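Local coordinates for tailspike protein (PDB 6E1R), which probably acts as a phage tailspike depolymerase, recognising and hydrolysing surface polysaccharide of its Acinetobacter host, at residues F443-L454 and I523-A533; E124-G133 and K156-G167. All coordinates share one frame; numbering follows the deposited sequence.

Contact 1 of 2, residues F443-L454 and I523-A533; sequences FTVGSSVGVASL and INSSNVLVATA
S448 and T532 both carry their hydroxyl anti to the carbonyl carbon, chi1 -61° and -57°, and because they form a non-hydrogen-bonded antiparallel pair, these matched torsions bring OG of S448 within 2.7 Å of OG1 of T532. The resulting hydrogen bond joins the strands where the backbone has no bond of its own, while T532 CG2, anti to the backbone N, rests near G446 O. Further along the same face, V528 CG1, with chi1 at 176°, lies over G450, 3.8 Å from its CA.

A531 and L529 lie on the other face. V451 CG2 packs against A531 CB at 4.0 Å, and CZ of the F443 ring approaches the same methyl. The ring's edge is turned to A531 O, with F443 CE2 3.2 Å away, and V449 CG2 sits above one ring face, offset toward the rim. F519, M543 and W521 continue this core, which joins the two sheets of the C-terminal domain. At the far end the L454 and I523 side chains cross at about a right angle, CD1 to CD1 3.7 Å.

The backbone ladder includes a beta bulge: V451 and A452 together face L529, V451 N bonding to L529 O at 2.8 Å and L529 N to A452 O at 2.7 Å. Beyond it, L454 N reaches N527 O at 2.8 Å. N527 OD1 is itself held by Y464 and K498. Chemically, one face of the pairing is thus mixed, the S448-T532 hydroxyl pair beside V528 and V530, while the other, with A531 and L529, turns to the apolar core.

Contact 2 of 2, residues E124-G133 and K156-G167; sequences ELDATLRIEG and KAGFSSESSYFG
K156 reaches across to L125 and D126 with an extended side chain, a worked case of a lysine whose methylenes and charge do different jobs. From CB, whose chi1 of -60° sets CG anti to the carbonyl carbon, the chain runs along the L125 carbonyl: K156 CG lies 3.8 Å from L125 O, and K156 CD lies 3.6 Å from L125 O. CE comes within 3.3 Å of D126 OD1, and NZ completes a salt bridge to that oxygen at 2.8 Å, meeting it on the anti side and somewhat out of the carboxylate plane. E124 OE1 stands nearby without contacting the ammonium.

S161 grips the same carbonyl. Its OG donates to a lone pair of L125 O at 2.8 Å and accepts from K156 N, so one hydroxyl ties the loop to itself and to its neighbour. L125 CD1 then points into the edge of the F166 ring, 3.5 Å from CZ; I131 CG2 packs against CD2 of that ring.

Past this corner, strands 129-133 and 164-167 run parallel, as successive coils of a right-handed beta-helix do, with I131 N bonding to Y165 O at 3.0 Å. R130 lies alongside Y165, its NH1 bonded to G133 O of a second subunit, while E132 pairs with K168 of that subunit. The chemistry implies a division of labour: L125, I131 and F166 pack together in the interior while backbone bonds join the coils, K156-D126 links the two segments within the chain, and R130 and E132 reach the neighbouring subunit.

Overall arrangement
Contact 2 comes first along the chain and contact 1 follows much later. They lie on opposite sides of the chain's centre, with their own centres 75 Å apart and nearest atoms about 56 Å apart, so neither touches the other and they share no sheet. Residues 124-133 and 156-167 belong to adjacent coils early in the parallel beta-helix, whereas 443-454 and 523-533 pair within the smaller antiparallel sheet of the C-terminal domain. Contact 2 also meets both other subunits; the segments of contact 1 touch none. The pair illustrates a modular principle: a trimeric, elongated body built by coil repetition, followed by a distinct C-terminal beta domain.

Contact 1 of 2, residues F443-L454 and I523-A533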
loop_
_atom_site.group_PDB
_atom_site.type_symbol
_atom_site.label_atom_id
_atom_site.label_comp_id
_atom_site.label_asym_id
_atom_site.label_seq_id
_atom_site.Cartn_x
_atom_site.Cartn_y
_atom_site.Cartn_z
ATOM N N PHE A 443 43.538 -37.863 -12.023
ATOM C CA PHE A 443 44.764 -38.317 -11.390
ATOM C C PHE A 443 45.398 -39.446 -12.188
ATOM O O PHE A 443 44.709 -40.242 -12.833
ATOM C CB PHE A 443 44.508 -38.816 -9.961
ATOM C CG PHE A 443 44.130 -37.736 -8.994
ATOM C CD1 PHE A 443 42.809 -37.339 -8.863
ATOM C CD2 PHE A 443 45.090 -37.126 -8.205
ATOM C CE1 PHE A 443 42.455 -36.347 -7.971
ATOM C CE2 PHE A 443 44.742 -36.135 -7.310
ATOM C CZ PHE A 443 43.423 -35.744 -7.192
ATOM N N THR A 444 46.723 -39.500 -12.137
ATOM C CA THR A 444 47.484 -40.699 -12.445
ATOM C C THR A 444 48.094 -41.223 -11.151
ATOM O O THR A 444 47.986 -40.597 -10.093
ATOM C CB THR A 444 48.571 -40.423 -13.493
ATOM O OG1 THR A 444 49.507 -39.466 -12.980
ATOM C CG2 THR A 444 47.951 -39.882 -14.772
ATOM N N VAL A 445 48.726 -42.392 -11.236
ATOM C CA VAL A 445 49.284 -43.034 -10.049
ATOM C C VAL A 445 50.292 -42.104 -9.387
ATOM O O VAL A 445 51.358 -41.822 -9.946
ATOM C CB VAL A 445 49.923 -44.391 -10.394
ATOM C CG1 VAL A 445 50.582 -44.991 -9.163
ATOM C CG2 VAL A 445 48.872 -45.338 -10.950
ATOM N N GLY A 446 49.955 -41.619 -8.193
ATOM C CA GLY A 446 50.836 -40.756 -7.435
ATOM C C GLY A 446 50.823 -39.295 -7.825
ATOM O O GLY A 446 51.637 -38.526 -7.300
ATOM N N SER A 447 49.930 -38.880 -8.721
ATOM C CA SER A 447 49.920 -37.497 -9.170
ATOM C C SER A 447 49.219 -36.602 -8.150
ATOM O O SER A 447 48.486 -37.064 -7.271
ATOM C CB SER A 447 49.235 -37.375 -10.531
ATOM O OG SER A 447 47.839 -37.596 -10.421
ATOM N N SER A 448 49.456 -35.298 -8.282
ATOM C CA SER A 448 48.900 -34.295 -7.384
ATOM C C SER A 448 48.039 -33.323 -8.177
ATOM O O SER A 448 48.442 -32.863 -9.250
ATOM C CB SER A 448 50.011 -33.542 -6.647
ATOM O OG SER A 448 50.787 -34.427 -5.859
ATOM N N VAL A 449 46.856 -33.011 -7.646
ATOM C CA VAL A 449 45.913 -32.102 -8.287
ATOM C C VAL A 449 45.388 -31.135 -7.236
ATOM O O VAL A 449 45.000 -31.554 -6.140
ATOM C CB VAL A 449 44.744 -32.860 -8.950
ATOM C CG1 VAL A 449 43.746 -31.883 -9.548
ATOM C CG2 VAL A 449 45.257 -33.814 -10.017
ATOM N N GLY A 450 45.371 -29.847 -7.571
ATOM C CA GLY A 450 44.816 -28.858 -6.663
ATOM C C GLY A 450 43.301 -28.961 -6.591
ATOM O O GLY A 450 42.624 -29.215 -7.589
ATOM N N VAL A 451 42.768 -28.760 -5.391
ATOM C CA VAL A 451 41.339 -28.879 -5.129
ATOM C C VAL A 451 40.698 -27.517 -4.892
ATOM O O VAL A 451 39.669 -27.196 -5.487
ATOM C CB VAL A 451 41.073 -29.830 -3.939
ATOM C CG1 VAL A 451 39.600 -29.809 -3.560
ATOM C CG2 VAL A 451 41.518 -31.243 -4.284
ATOM N N ALA A 452 41.296 -26.700 -4.028
ATOM C CA ALA A 452 40.729 -25.398 -3.708
ATOM C C ALA A 452 41.823 -24.491 -3.170
ATOM O O ALA A 452 42.896 -24.949 -2.766
ATOM C CB ALA A 452 39.585 -25.516 -2.695
ATOM N N SER A 453 41.537 -23.193 -3.178
ATOM C CA SER A 453 42.425 -22.189 -2.612
ATOM C C SER A 453 41.967 -21.830 -1.206
ATOM O O SER A 453 40.771 -21.644 -0.959
ATOM C CB SER A 453 42.460 -20.932 -3.485
ATOM O OG SER A 453 42.971 -21.218 -4.774
ATOM N N LEU A 454 42.921 -21.741 -0.286
ATOM C CA LEU A 454 42.648 -21.430 1.108
ATOM C C LEU A 454 43.065 -19.998 1.407
ATOM O O LEU A 454 44.091 -19.523 0.910
ATOM C CB LEU A 454 43.380 -22.399 2.040
ATOM C CG LEU A 454 43.095 -23.882 1.797
ATOM C CD1 LEU A 454 43.866 -24.751 2.780
ATOM C CD2 LEU A 454 41.600 -24.163 1.883
ATOM N N ILE A 523 49.442 -28.462 1.336
ATOM C CA ILE A 523 49.214 -27.082 0.926
ATOM C C ILE A 523 50.505 -26.569 0.305
ATOM O O ILE A 523 51.562 -26.607 0.946
ATOM C CB ILE A 523 48.779 -26.184 2.097
ATOM C CG1 ILE A 523 47.535 -26.752 2.783
ATOM C CG2 ILE A 523 48.517 -24.766 1.612
ATOM C CD1 ILE A 523 47.099 -25.972 4.004
ATOM N N ASN A 524 50.426 -26.096 -0.937
ATOM C CA ASN A 524 51.606 -25.638 -1.652
ATOM C C ASN A 524 51.875 -24.169 -1.325
ATOM O O ASN A 524 51.226 -23.570 -0.462
ATOM C CB ASN A 524 51.450 -25.875 -3.155
ATOM C CG ASN A 524 50.254 -25.148 -3.754
ATOM O OD1 ASN A 524 49.666 -24.259 -3.137
ATOM N ND2 ASN A 524 49.896 -25.523 -4.976
ATOM N N SER A 525 52.841 -23.569 -2.025
ATOM C CA SER A 525 53.203 -22.182 -1.763
ATOM C C SER A 525 52.110 -21.205 -2.178
ATOM O O SER A 525 52.102 -20.067 -1.698
ATOM C CB SER A 525 54.510 -21.837 -2.481
ATOM O OG SER A 525 54.417 -22.104 -3.869
ATOM N N SER A 526 51.196 -21.618 -3.056
ATOM C CA SER A 526 50.087 -20.776 -3.487
ATOM C C SER A 526 48.844 -20.944 -2.618
ATOM O O SER A 526 47.753 -20.539 -3.035
ATOM C CB SER A 526 49.749 -21.060 -4.952
ATOM O OG SER A 526 50.843 -20.745 -5.796
ATOM N N ASN A 527 48.986 -21.537 -1.429
ATOM C CA ASN A 527 47.871 -21.745 -0.501
ATOM C C ASN A 527 46.747 -22.562 -1.135
ATOM O O ASN A 527 45.565 -22.336 -0.869
ATOM C CB ASN A 527 47.338 -20.414 0.035
ATOM C CG ASN A 527 48.373 -19.651 0.838
ATOM O OD1 ASN A 527 48.609 -19.949 2.009
ATOM N ND2 ASN A 527 48.994 -18.656 0.214
ATOM N N VAL A 528 47.113 -23.519 -1.984
ATOM C CA VAL A 528 46.153 -24.397 -2.644
ATOM C C VAL A 528 46.130 -25.734 -1.917
ATOM O O VAL A 528 47.185 -26.327 -1.657
ATOM C CB VAL A 528 46.501 -24.586 -4.130
ATOM C CG1 VAL A 528 45.553 -25.586 -4.775
ATOM C CG2 VAL A 528 46.450 -23.252 -4.859
ATOM N N LEU A 529 44.930 -26.206 -1.581
ATOM C CA LEU A 529 44.767 -27.538 -1.005
ATOM C C LEU A 529 44.990 -28.578 -2.095
ATOM O O LEU A 529 44.184 -28.699 -3.023
ATOM C CB LEU A 529 43.381 -27.682 -0.384
ATOM C CG LEU A 529 43.073 -29.025 0.283
ATOM C CD1 LEU A 529 43.964 -29.234 1.497
ATOM C CD2 LEU A 529 41.606 -29.120 0.668
ATOM N N VAL A 530 46.082 -29.331 -1.988
ATOM C CA VAL A 530 46.500 -30.277 -3.016
ATOM C C VAL A 530 46.206 -31.693 -2.546
ATOM O O VAL A 530 46.465 -32.042 -1.387
ATOM C CB VAL A 530 47.995 -30.107 -3.352
ATOM C CG1 VAL A 530 48.417 -31.090 -4.433
ATOM C CG2 VAL A 530 48.280 -28.676 -3.780
ATOM N N ALA A 531 45.662 -32.507 -3.446
ATOM C CA ALA A 531 45.409 -33.918 -3.198
ATOM C C ALA A 531 46.364 -34.753 -4.039
ATOM O O ALA A 531 46.499 -34.519 -5.244
ATOM C CB ALA A 531 43.959 -34.284 -3.525
ATOM N N THR A 532 47.021 -35.720 -3.405
ATOM C CA THR A 532 47.956 -36.615 -4.074
ATOM C C THR A 532 47.415 -38.036 -4.027
ATOM O O THR A 532 47.091 -38.544 -2.948
ATOM C CB THR A 532 49.340 -36.553 -3.425
ATOM O OG1 THR A 532 49.814 -35.202 -3.439
ATOM C CG2 THR A 532 50.322 -37.438 -4.179
ATOM N N ALA A 533 47.328 -38.677 -5.192
ATOM C CA ALA A 533 46.759 -40.015 -5.272
ATOM C C ALA A 533 47.596 -41.010 -4.474
ATOM O O ALA A 533 48.827 -40.939 -4.453
ATOM C CB ALA A 533 46.659 -40.461 -6.730
HETATM O O HOH W 1 45.260 -19.972 -4.905
#

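Contact 2 of 2, residues E124-G133 and K156-G167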
loop_
_atom_site.group_PDB
_atom_site.type_symbol
_atom_site.label_atom_id
_atom_site.label_comp_id
_atom_site.label_asym_id
_atom_site.label_seq_id
_atom_site.Cartn_x
_atom_site.Cartn_y
_atom_site.Cartn_z
ATOM N N GLU A 124 -10.415 17.997 -30.272
ATOM C CA GLU A 124 -9.097 18.130 -29.670
ATOM C C GLU A 124 -9.224 18.569 -28.218
ATOM O O GLU A 124 -10.007 19.464 -27.887
ATOM C CB GLU A 124 -8.248 19.124 -30.461
ATOM C CG GLU A 124 -7.867 18.626 -31.848
ATOM C CD GLU A 124 -6.783 19.464 -32.496
ATOM O OE1 GLU A 124 -6.465 20.547 -31.962
ATOM O OE2 GLU A 124 -6.248 19.040 -33.542
ATOM N N LEU A 125 -8.445 17.933 -27.349
ATOM C CA LEU A 125 -8.519 18.184 -25.913
ATOM C C LEU A 125 -7.762 19.471 -25.618
ATOM O O LEU A 125 -6.527 19.496 -25.617
ATOM C CB LEU A 125 -7.956 16.996 -25.138
ATOM C CG LEU A 125 -8.111 16.906 -23.614
ATOM C CD1 LEU A 125 -7.969 15.457 -23.182
ATOM C CD2 LEU A 125 -7.112 17.769 -22.862
ATOM N N ASP A 126 -8.500 20.550 -25.377
ATOM C CA ASP A 126 -7.884 21.794 -24.943
ATOM C C ASP A 126 -7.357 21.656 -23.521
ATOM O O ASP A 126 -7.881 20.886 -22.710
ATOM C CB ASP A 126 -8.884 22.947 -25.011
ATOM C CG ASP A 126 -9.286 23.288 -26.428
ATOM O OD1 ASP A 126 -8.541 22.929 -27.365
ATOM O OD2 ASP A 126 -10.348 23.917 -26.603
ATOM N N ALA A 127 -6.305 22.411 -23.222
ATOM C CA ALA A 127 -5.701 22.341 -21.902
ATOM C C ALA A 127 -6.682 22.825 -20.840
ATOM O O ALA A 127 -7.552 23.661 -21.099
ATOM C CB ALA A 127 -4.422 23.179 -21.859
ATOM N N THR A 128 -6.537 22.276 -19.633
ATOM C CA THR A 128 -7.317 22.653 -18.453
ATOM C C THR A 128 -8.810 22.386 -18.619
ATOM O O THR A 128 -9.630 23.009 -17.939
ATOM C CB THR A 128 -7.087 24.119 -18.068
ATOM O OG1 THR A 128 -7.656 24.976 -19.066
ATOM C CG2 THR A 128 -5.598 24.405 -17.938
ATOM N N LEU A 129 -9.191 21.465 -19.501
ATOM C CA LEU A 129 -10.601 21.136 -19.670
ATOM C C LEU A 129 -11.106 20.344 -18.472
ATOM O O LEU A 129 -10.563 19.285 -18.143
ATOM C CB LEU A 129 -10.821 20.335 -20.949
ATOM C CG LEU A 129 -12.235 19.744 -21.036
ATOM C CD1 LEU A 129 -13.287 20.837 -21.201
ATOM C CD2 LEU A 129 -12.348 18.699 -22.138
ATOM N N ARG A 130 -12.152 20.849 -17.825
ATOM C CA ARG A 130 -12.871 20.113 -16.792
ATOM C C ARG A 130 -14.287 19.871 -17.300
ATOM O O ARG A 130 -15.079 20.811 -17.418
ATOM C CB ARG A 130 -12.875 20.877 -15.470
ATOM C CG ARG A 130 -13.739 20.248 -14.392
ATOM C CD ARG A 130 -13.758 21.107 -13.142
ATOM N NE ARG A 130 -14.779 20.673 -12.194
ATOM C CZ ARG A 130 -15.156 21.379 -11.133
ATOM N NH1 ARG A 130 -14.590 22.551 -10.882
ATOM N NH2 ARG A 130 -16.093 20.910 -10.320
ATOM N N ILE A 131 -14.600 18.614 -17.605
ATOM C CA ILE A 131 -15.885 18.235 -18.176
ATOM C C ILE A 131 -16.483 17.128 -17.319
ATOM O O ILE A 131 -15.792 16.164 -16.971
ATOM C CB ILE A 131 -15.742 17.793 -19.647
ATOM C CG1 ILE A 131 -17.071 17.276 -20.198
ATOM C CG2 ILE A 131 -14.635 16.756 -19.803
ATOM C CD1 ILE A 131 -17.011 16.915 -21.666
ATOM N N GLU A 132 -17.758 17.276 -16.964
ATOM C CA GLU A 132 -18.438 16.349 -16.073
ATOM C C GLU A 132 -19.780 15.944 -16.673
ATOM O O GLU A 132 -20.286 16.570 -17.608
ATOM C CB GLU A 132 -18.639 16.963 -14.680
ATOM C CG GLU A 132 -17.352 17.428 -14.013
ATOM C CD GLU A 132 -17.591 18.083 -12.666
ATOM O OE1 GLU A 132 -18.646 18.730 -12.497
ATOM O OE2 GLU A 132 -16.722 17.957 -11.777
ATOM N N GLY A 133 -20.351 14.880 -16.121
ATOM C CA GLY A 133 -21.650 14.402 -16.553
ATOM C C GLY A 133 -22.584 14.224 -15.375
ATOM O O GLY A 133 -22.170 13.859 -14.276
ATOM N N LYS A 156 -3.521 16.676 -27.957
ATOM C CA LYS A 156 -2.640 17.496 -28.772
ATOM C C LYS A 156 -1.181 17.091 -28.573
ATOM O O LYS A 156 -0.814 16.434 -27.595
ATOM C CB LYS A 156 -2.821 18.973 -28.427
ATOM C CG LYS A 156 -4.229 19.501 -28.649
ATOM C CD LYS A 156 -4.353 20.932 -28.157
ATOM C CE LYS A 156 -5.730 21.498 -28.441
ATOM N NZ LYS A 156 -5.838 22.917 -28.006
ATOM N N ALA A 157 -0.345 17.497 -29.525
ATOM C CA ALA A 157 1.066 17.143 -29.488
ATOM C C ALA A 157 1.777 17.856 -28.343
ATOM O O ALA A 157 1.395 18.954 -27.929
ATOM C CB ALA A 157 1.738 17.490 -30.816
ATOM N N GLY A 158 2.825 17.216 -27.835
ATOM C CA GLY A 158 3.606 17.822 -26.767
ATOM C C GLY A 158 2.841 17.815 -25.459
ATOM O O GLY A 158 2.341 16.777 -25.007
ATOM N N PHE A 159 2.741 18.992 -24.839
ATOM C CA PHE A 159 2.019 19.173 -23.587
ATOM C C PHE A 159 0.791 20.058 -23.762
ATOM O O PHE A 159 0.236 20.548 -22.774
ATOM C CB PHE A 159 2.937 19.767 -22.516
ATOM C CG PHE A 159 4.146 18.929 -22.208
ATOM C CD1 PHE A 159 5.293 19.033 -22.977
ATOM C CD2 PHE A 159 4.142 18.053 -21.135
ATOM C CE1 PHE A 159 6.408 18.269 -22.690
ATOM C CE2 PHE A 159 5.255 17.288 -20.842
ATOM C CZ PHE A 159 6.388 17.395 -21.622
ATOM N N SER A 160 0.357 20.272 -25.006
ATOM C CA SER A 160 -0.725 21.211 -25.279
ATOM C C SER A 160 -2.057 20.765 -24.688
ATOM O O SER A 160 -2.966 21.592 -24.550
ATOM C CB SER A 160 -0.862 21.420 -26.787
ATOM O OG SER A 160 0.367 21.841 -27.353
ATOM N N SER A 161 -2.202 19.486 -24.345
ATOM C CA SER A 161 -3.411 18.980 -23.712
ATOM C C SER A 161 -3.228 18.730 -22.221
ATOM O O SER A 161 -4.103 18.121 -21.595
ATOM C CB SER A 161 -3.870 17.691 -24.399
ATOM O OG SER A 161 -4.199 17.919 -25.756
ATOM N N GLU A 162 -2.118 19.184 -21.641
ATOM C CA GLU A 162 -1.847 18.930 -20.233
ATOM C C GLU A 162 -2.924 19.559 -19.355
ATOM O O GLU A 162 -3.509 20.591 -19.696
ATOM C CB GLU A 162 -0.464 19.464 -19.851
ATOM C CG GLU A 162 -0.012 19.092 -18.447
ATOM C CD GLU A 162 1.348 19.657 -18.095
ATOM O OE1 GLU A 162 1.596 20.848 -18.377
ATOM O OE2 GLU A 162 2.175 18.903 -17.542
ATOM N N SER A 163 -3.187 18.902 -18.221
ATOM C CA SER A 163 -4.171 19.323 -17.228
ATOM C C SER A 163 -5.585 19.152 -17.767
ATOM O O SER A 163 -5.987 19.837 -18.711
ATOM C CB SER A 163 -3.931 20.771 -16.786
ATOM O OG SER A 163 -2.648 20.918 -16.204
ATOM N N SER A 164 -6.340 18.227 -17.178
ATOM C CA SER A 164 -7.719 17.989 -17.577
ATOM C C SER A 164 -8.417 17.226 -16.460
ATOM O O SER A 164 -7.779 16.718 -15.534
ATOM C CB SER A 164 -7.805 17.231 -18.906
ATOM O OG SER A 164 -7.046 16.038 -18.869
ATOM N N TYR A 165 -9.742 17.155 -16.558
ATOM C CA TYR A 165 -10.545 16.434 -15.581
ATOM C C TYR A 165 -11.753 15.843 -16.287
ATOM O O TYR A 165 -12.465 16.554 -17.002
ATOM C CB TYR A 165 -10.988 17.355 -14.437
ATOM C CG TYR A 165 -11.709 16.643 -13.312
ATOM C CD1 TYR A 165 -13.083 16.434 -13.361
ATOM C CD2 TYR A 165 -11.016 16.182 -12.200
ATOM C CE1 TYR A 165 -13.744 15.786 -12.335
ATOM C CE2 TYR A 165 -11.670 15.534 -11.169
ATOM C CZ TYR A 165 -13.033 15.338 -11.241
ATOM O OH TYR A 165 -13.687 14.692 -10.218
ATOM N N PHE A 166 -11.976 14.547 -16.087
ATOM C CA PHE A 166 -13.100 13.835 -16.688
ATOM C C PHE A 166 -13.880 13.161 -15.570
ATOM O O PHE A 166 -13.409 12.182 -14.982
ATOM C CB PHE A 166 -12.615 12.818 -17.719
ATOM C CG PHE A 166 -11.905 13.440 -18.882
ATOM C CD1 PHE A 166 -10.546 13.696 -18.822
ATOM C CD2 PHE A 166 -12.597 13.780 -20.030
ATOM C CE1 PHE A 166 -9.889 14.275 -19.888
ATOM C CE2 PHE A 166 -11.946 14.361 -21.099
ATOM C CZ PHE A 166 -10.591 14.609 -21.027
ATOM N N GLY A 167 -15.069 13.681 -15.283
ATOM C CA GLY A 167 -15.852 13.184 -14.171
ATOM C C GLY A 167 -17.163 12.540 -14.570
ATOM O O GLY A 167 -18.067 13.212 -15.075
#